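Local coordinates for protein Exo-beta-1,3-glucanase (PDB 4PEY) that hydrolyses laminarin and laminarioligosaccharides, cutting beta-1,3-glucans successively from their non-reducing ends to give glucose and laminaribiose, at residues W126-S129 with Q130-F134; N144-P147 with D148-W152. The protein carries 1 engineered substitution. One frame throughout, in Å; residues are numbered along the deposited sequence.

Interaction 1 (126-134) and interaction 2 (144-152) lie on successive connections of the family 55 beta-helix, a worked example of sugar-binding residues carried between strands. Interaction 1 follows strand 123-125, and interaction 2 leaves the end of strand 138-144; their centres lie about 12 Å apart. They touch directly: Trp-126 N and Asn-144 O, 2.9 Å apart, form a probable hydrogen bond, and Ala-127 CB packs against Pro-147 N at 3.4 Å. Both reach the bound glucan. Gln-130, in the buried interaction 1, hydrogen-bonds a glucose unit, whereas interaction 2 presents Trp-152 to two glucose residues. At the start of 148-152, Asp-148 lies about 4 Å, side chain to sugar, from a separately bound glucose.

Interaction 1: residues W126-S129 with Q130-F134; sequences WAVS and QAAPF
Trp-126 meets the returning chain with both a polar edge and an aromatic face. With CG anti to the backbone N (chi1 -175°), its indole lies beside Ala-132 to Phe-134, and NE1 donates to Ala-132 O at 3.2 Å. The acceptor lies almost in the indole plane, although the N-H...O angle of 146° makes the bond somewhat bent. Over one face comes the edge of Phe-134, its CD1 3.7 Å from Trp-126 CD2. This edge-to-face pair has its planes at 53°, well short of perpendicular. Val-128 CG1 covers the opposite face, offset toward the rim, so the indole is sandwiched between a methyl and a phenyl edge. With an alanine here, Ala-132 O would probably lose its indole donor, and a gap would open between Val-128 and Phe-134.

An inverse gamma turn pivots on Ala-127, its Val-128 N to Trp-126 O bond weak, and then Val-128 turns back toward Ala-132. Here packing is tight: Val-128 CB stands only 3.4 Å from Ala-132 CB, with both valine methyls close to the same alanine carbon. At Ser-129 the contact becomes water-mediated. One water donates to Ser-129 O at 2.7 Å and accepts from Ala-132 N, bridging the mouth of the bend. Ser-129 OG is engaged by Ala-104 O and Ser-154 N, while its CB touches Gln-130 OE1. The glutamine chain's bend at chi2 brings that oxygen back beside Ser-129; NE2 reaches Gln-456 OE1 and O2 of a bound glucose.

The chemistry implies a buried bend in which an indole N-H meets Ala-132 O and one water links Ser-129 O to Ala-132 N, beside the glutamine that binds the substrate.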
loop_
_atom_site.group_PDB
_atom_site.type_symbol
_atom_site.label_atom_id
_atom_site.label_comp_id
_atom_site.label_asym_id
_atom_site.label_seq_id
_atom_site.Cartn_x
_atom_site.Cartn_y
_atom_site.Cartn_z
ATOM N N TRP A 126 9.243 0.649 -14.011
ATOM C CA TRP A 126 8.223 0.190 -13.055
ATOM C C TRP A 126 7.090 1.224 -13.048
ATOM O O TRP A 126 6.963 2.033 -12.123
ATOM C CB TRP A 126 8.843 -0.005 -11.660
ATOM C CG TRP A 126 7.955 -0.595 -10.579
ATOM C CD1 TRP A 126 7.422 0.067 -9.506
ATOM C CD2 TRP A 126 7.533 -1.963 -10.455
ATOM N NE1 TRP A 126 6.689 -0.797 -8.730
ATOM C CE2 TRP A 126 6.736 -2.048 -9.289
ATOM C CE3 TRP A 126 7.746 -3.119 -11.215
ATOM C CZ2 TRP A 126 6.150 -3.247 -8.867
ATOM C CZ3 TRP A 126 7.166 -4.312 -10.789
ATOM C CH2 TRP A 126 6.372 -4.362 -9.628
ATOM N N ALA A 127 6.287 1.214 -14.110
ATOM C CA ALA A 127 5.293 2.266 -14.327
ATOM C C ALA A 127 3.949 1.882 -13.726
ATOM O O ALA A 127 3.028 1.449 -14.427
ATOM C CB ALA A 127 5.155 2.559 -15.814
ATOM N N VAL A 128 3.848 2.053 -12.414
ATOM C CA VAL A 128 2.713 1.559 -11.655
ATOM C C VAL A 128 1.888 2.684 -11.066
ATOM O O VAL A 128 2.349 3.833 -10.977
ATOM C CB VAL A 128 3.184 0.646 -10.510
ATOM C CG1 VAL A 128 3.914 -0.566 -11.080
ATOM C CG2 VAL A 128 4.094 1.418 -9.550
ATOM N N SER A 129 0.663 2.365 -10.663
ATOM C CA SER A 129 -0.057 3.267 -9.769
ATOM C C SER A 129 -0.173 2.602 -8.400
ATOM O O SER A 129 0.825 2.062 -7.904
ATOM C CB SER A 129 -1.404 3.665 -10.363
ATOM O OG SER A 129 -1.144 4.509 -11.481
ATOM N N GLN A 130 -1.345 2.641 -7.772
ATOM C CA GLN A 130 -1.440 2.222 -6.369
ATOM C C GLN A 130 -1.376 0.704 -6.145
ATOM O O GLN A 130 -1.669 -0.091 -7.049
ATOM C CB GLN A 130 -2.721 2.789 -5.741
ATOM C CG GLN A 130 -2.759 4.322 -5.665
ATOM C CD GLN A 130 -3.530 4.960 -6.821
ATOM O OE1 GLN A 130 -3.715 4.346 -7.876
ATOM N NE2 GLN A 130 -3.998 6.191 -6.615
ATOM N N ALA A 131 -0.987 0.325 -4.922
ATOM C CA ALA A 131 -0.855 -1.070 -4.487
ATOM C C ALA A 131 0.109 -1.848 -5.373
ATOM O O ALA A 131 -0.191 -2.964 -5.810
ATOM C CB ALA A 131 -2.221 -1.770 -4.443
ATOM N N ALA A 132 1.275 -1.264 -5.624
ATOM C CA ALA A 132 2.273 -1.926 -6.461
ATOM C C ALA A 132 3.663 -1.763 -5.844
ATOM O O ALA A 132 4.552 -1.116 -6.428
ATOM C CB ALA A 132 2.236 -1.365 -7.877
ATOM N N PRO A 133 3.855 -2.340 -4.649
ATOM C CA PRO A 133 5.086 -2.086 -3.893
ATOM C C PRO A 133 6.363 -2.628 -4.532
ATOM O O PRO A 133 6.373 -3.658 -5.206
ATOM C CB PRO A 133 4.821 -2.796 -2.558
ATOM C CG PRO A 133 3.854 -3.889 -2.910
ATOM C CD PRO A 133 2.947 -3.257 -3.931
ATOM N N PHE A 134 7.446 -1.908 -4.262
ATOM C CA PHE A 134 8.782 -2.178 -4.775
ATOM C C PHE A 134 9.682 -2.158 -3.532
ATOM O O PHE A 134 10.031 -1.080 -3.031
ATOM C CB PHE A 134 9.141 -1.096 -5.804
ATOM C CG PHE A 134 10.332 -1.390 -6.689
ATOM C CD1 PHE A 134 10.174 -2.074 -7.888
ATOM C CD2 PHE A 134 11.590 -0.878 -6.381
ATOM C CE1 PHE A 134 11.255 -2.303 -8.741
ATOM C CE2 PHE A 134 12.674 -1.092 -7.235
ATOM C CZ PHE A 134 12.502 -1.816 -8.410
HETATM O O HOH W 1 2.098 1.546 -5.537
#

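Interaction 2: residues N144-P147 with D148-W152; sequences NLAP and DGYGW. With BGC (beta-D-glucopyranose), chain B; BGC (beta-D-glucopyranose), chain C.
A type II beta turn runs from Pro-147 to Tyr-150, closed by Tyr-150 N donating to Pro-147 O at 2.9 Å, with the donor lying out of the carbonyl plane. Gly-149 occupies its third position with a positive phi (105°), where a beta carbon would collide with the carbonyl oxygen of Asp-148. Pro-147 also packs its ring against the chain leaving the turn: CG sits 3.6 Å from Gly-151 O. Beside it, Ala-146 CB approaches the edge of the Tyr-150 ring, 4.2 Å from CD2. Just upstream, Asn-144 OD1 accepts from Ala-146 N at 2.9 Å, forming an Asx turn that leads the chain out of strand 138-144.

From Leu-145 on, the chain is a connection of the parallel beta-helix, running toward strand 157-159, and two of its residues, Asp-148 and Trp-152, face different sugars. Asp-148, whose backbone N is held by Asp-96 OD1, touches one bound glucose. Trp-152 instead offers an indole face to the active-site glucan, a carbohydrate-aromatic platform common in glycoside hydrolases. With CG anti to its carbonyl carbon (chi1 -63°), the ring spreads beneath the chain B glucose, whose C3 stands 3.8 Å above the indole plane and over its centre. C1 of the same sugar comes within 3.9 Å of Trp-152 NE1, while C5 approaches the fused bond at CE2. The benzo side reaches onward to the chain C unit, where Trp-152 CZ3 lies 3.6 Å from O6.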
loop_
_atom_site.group_PDB
_atom_site.type_symbol
_atom_site.label_atom_id
_atom_site.label_comp_id
_atom_site.label_asym_id
_atom_site.label_seq_id
_atom_site.Cartn_x
_atom_site.Cartn_y
_atom_site.Cartn_z
ATOM N N ASN A 144 12.896 4.048 -14.092
ATOM C CA ASN A 144 11.895 4.905 -14.725
ATOM C C ASN A 144 10.516 4.522 -14.208
ATOM O O ASN A 144 10.094 3.378 -14.371
ATOM C CB ASN A 144 11.967 4.755 -16.254
ATOM C CG ASN A 144 11.057 5.720 -17.003
ATOM O OD1 ASN A 144 10.185 6.374 -16.427
ATOM N ND2 ASN A 144 11.254 5.797 -18.312
ATOM N N LEU A 145 9.814 5.465 -13.582
ATOM C CA LEU A 145 8.509 5.174 -12.995
ATOM C C LEU A 145 7.343 5.520 -13.917
ATOM O O LEU A 145 6.179 5.357 -13.543
ATOM C CB LEU A 145 8.346 5.928 -11.672
ATOM C CG LEU A 145 9.466 5.709 -10.652
ATOM C CD1 LEU A 145 9.182 6.515 -9.382
ATOM C CD2 LEU A 145 9.609 4.225 -10.334
ATOM N N ALA A 146 7.650 5.985 -15.123
ATOM C CA ALA A 146 6.609 6.468 -16.029
ATOM C C ALA A 146 6.380 5.504 -17.190
ATOM O O ALA A 146 7.309 4.835 -17.638
ATOM C CB ALA A 146 6.972 7.864 -16.559
ATOM N N PRO A 147 5.138 5.429 -17.685
ATOM C CA PRO A 147 4.885 4.569 -18.844
ATOM C C PRO A 147 5.588 5.116 -20.077
ATOM O O PRO A 147 5.892 6.313 -20.129
ATOM C CB PRO A 147 3.359 4.626 -18.997
ATOM C CG PRO A 147 2.974 5.945 -18.394
ATOM C CD PRO A 147 3.920 6.125 -17.232
ATOM N N ASP A 148 5.862 4.247 -21.045
ATOM C CA ASP A 148 6.425 4.693 -22.308
ATOM C C ASP A 148 5.452 5.686 -22.924
ATOM O O ASP A 148 4.272 5.375 -23.096
ATOM C CB ASP A 148 6.672 3.504 -23.237
ATOM C CG ASP A 148 7.553 3.853 -24.414
ATOM O OD1 ASP A 148 8.124 4.963 -24.437
ATOM O OD2 ASP A 148 7.686 3.001 -25.314
ATOM N N GLY A 149 5.940 6.887 -23.220
ATOM C CA GLY A 149 5.099 7.943 -23.756
ATOM C C GLY A 149 4.762 9.015 -22.733
ATOM O O GLY A 149 4.190 10.047 -23.076
ATOM N N TYR A 150 5.103 8.749 -21.473
ATOM C CA TYR A 150 4.918 9.690 -20.360
ATOM C C TYR A 150 3.457 10.048 -20.097
ATOM O O TYR A 150 3.142 11.181 -19.727
ATOM C CB TYR A 150 5.729 10.969 -20.593
ATOM C CG TYR A 150 7.203 10.718 -20.849
ATOM C CD1 TYR A 150 7.779 11.032 -22.074
ATOM C CD2 TYR A 150 8.009 10.148 -19.871
ATOM C CE1 TYR A 150 9.123 10.800 -22.307
ATOM C CE2 TYR A 150 9.352 9.909 -20.098
ATOM C CZ TYR A 150 9.904 10.235 -21.316
ATOM O OH TYR A 150 11.243 10.000 -21.545
ATOM N N GLY A 151 2.576 9.067 -20.265
ATOM C CA GLY A 151 1.164 9.235 -19.963
ATOM C C GLY A 151 0.873 9.269 -18.467
ATOM O O GLY A 151 1.784 9.279 -17.640
ATOM N N TRP A 152 -0.407 9.274 -18.118
ATOM C CA TRP A 152 -0.830 9.460 -16.736
ATOM C C TRP A 152 -0.369 8.334 -15.807
ATOM O O TRP A 152 -0.396 7.156 -16.173
ATOM C CB TRP A 152 -2.349 9.565 -16.659
ATOM C CG TRP A 152 -2.956 10.739 -17.370
ATOM C CD1 TRP A 152 -2.304 11.749 -18.032
ATOM C CD2 TRP A 152 -4.349 11.018 -17.483
ATOM N NE1 TRP A 152 -3.221 12.639 -18.550
ATOM C CE2 TRP A 152 -4.482 12.212 -18.223
ATOM C CE3 TRP A 152 -5.504 10.373 -17.027
ATOM C CZ2 TRP A 152 -5.723 12.770 -18.519
ATOM C CZ3 TRP A 152 -6.735 10.929 -17.320
ATOM C CH2 TRP A 152 -6.835 12.115 -18.059
HETATM C C2 BGC B . -3.065 13.520 -14.093
HETATM C C3 BGC B . -4.532 13.212 -14.367
HETATM C C4 BGC B . -5.302 14.496 -14.643
HETATM C C5 BGC B . -4.595 15.255 -15.759
HETATM C C6 BGC B . -5.315 16.558 -16.081
HETATM C C1 BGC B . -2.480 14.397 -15.197
HETATM O O1 BGC B . -1.174 14.787 -14.829
HETATM O O2 BGC B . -2.333 12.318 -13.991
HETATM O O3 BGC B . -5.068 12.536 -13.164
HETATM O O4 BGC B . -6.630 14.188 -15.022
HETATM O O5 BGC B . -3.284 15.550 -15.339
HETATM O O6 BGC B . -4.687 17.154 -17.202
HETATM C C2 BGC C . -5.929 10.639 -12.032
HETATM C C3 BGC C . -7.026 9.583 -12.005
HETATM C C4 BGC C . -8.360 10.218 -12.365
HETATM C C5 BGC C . -8.232 10.942 -13.695
HETATM C C6 BGC C . -9.558 11.589 -14.074
HETATM C C1 BGC C . -5.946 11.441 -13.327
HETATM O O2 BGC C . -4.680 9.990 -11.927
HETATM O O3 BGC C . -7.028 9.088 -10.648
HETATM O O4 BGC C . -9.353 9.212 -12.413
HETATM O O5 BGC C . -7.243 11.951 -13.576
HETATM O O6 BGC C . -9.432 12.202 -15.341
#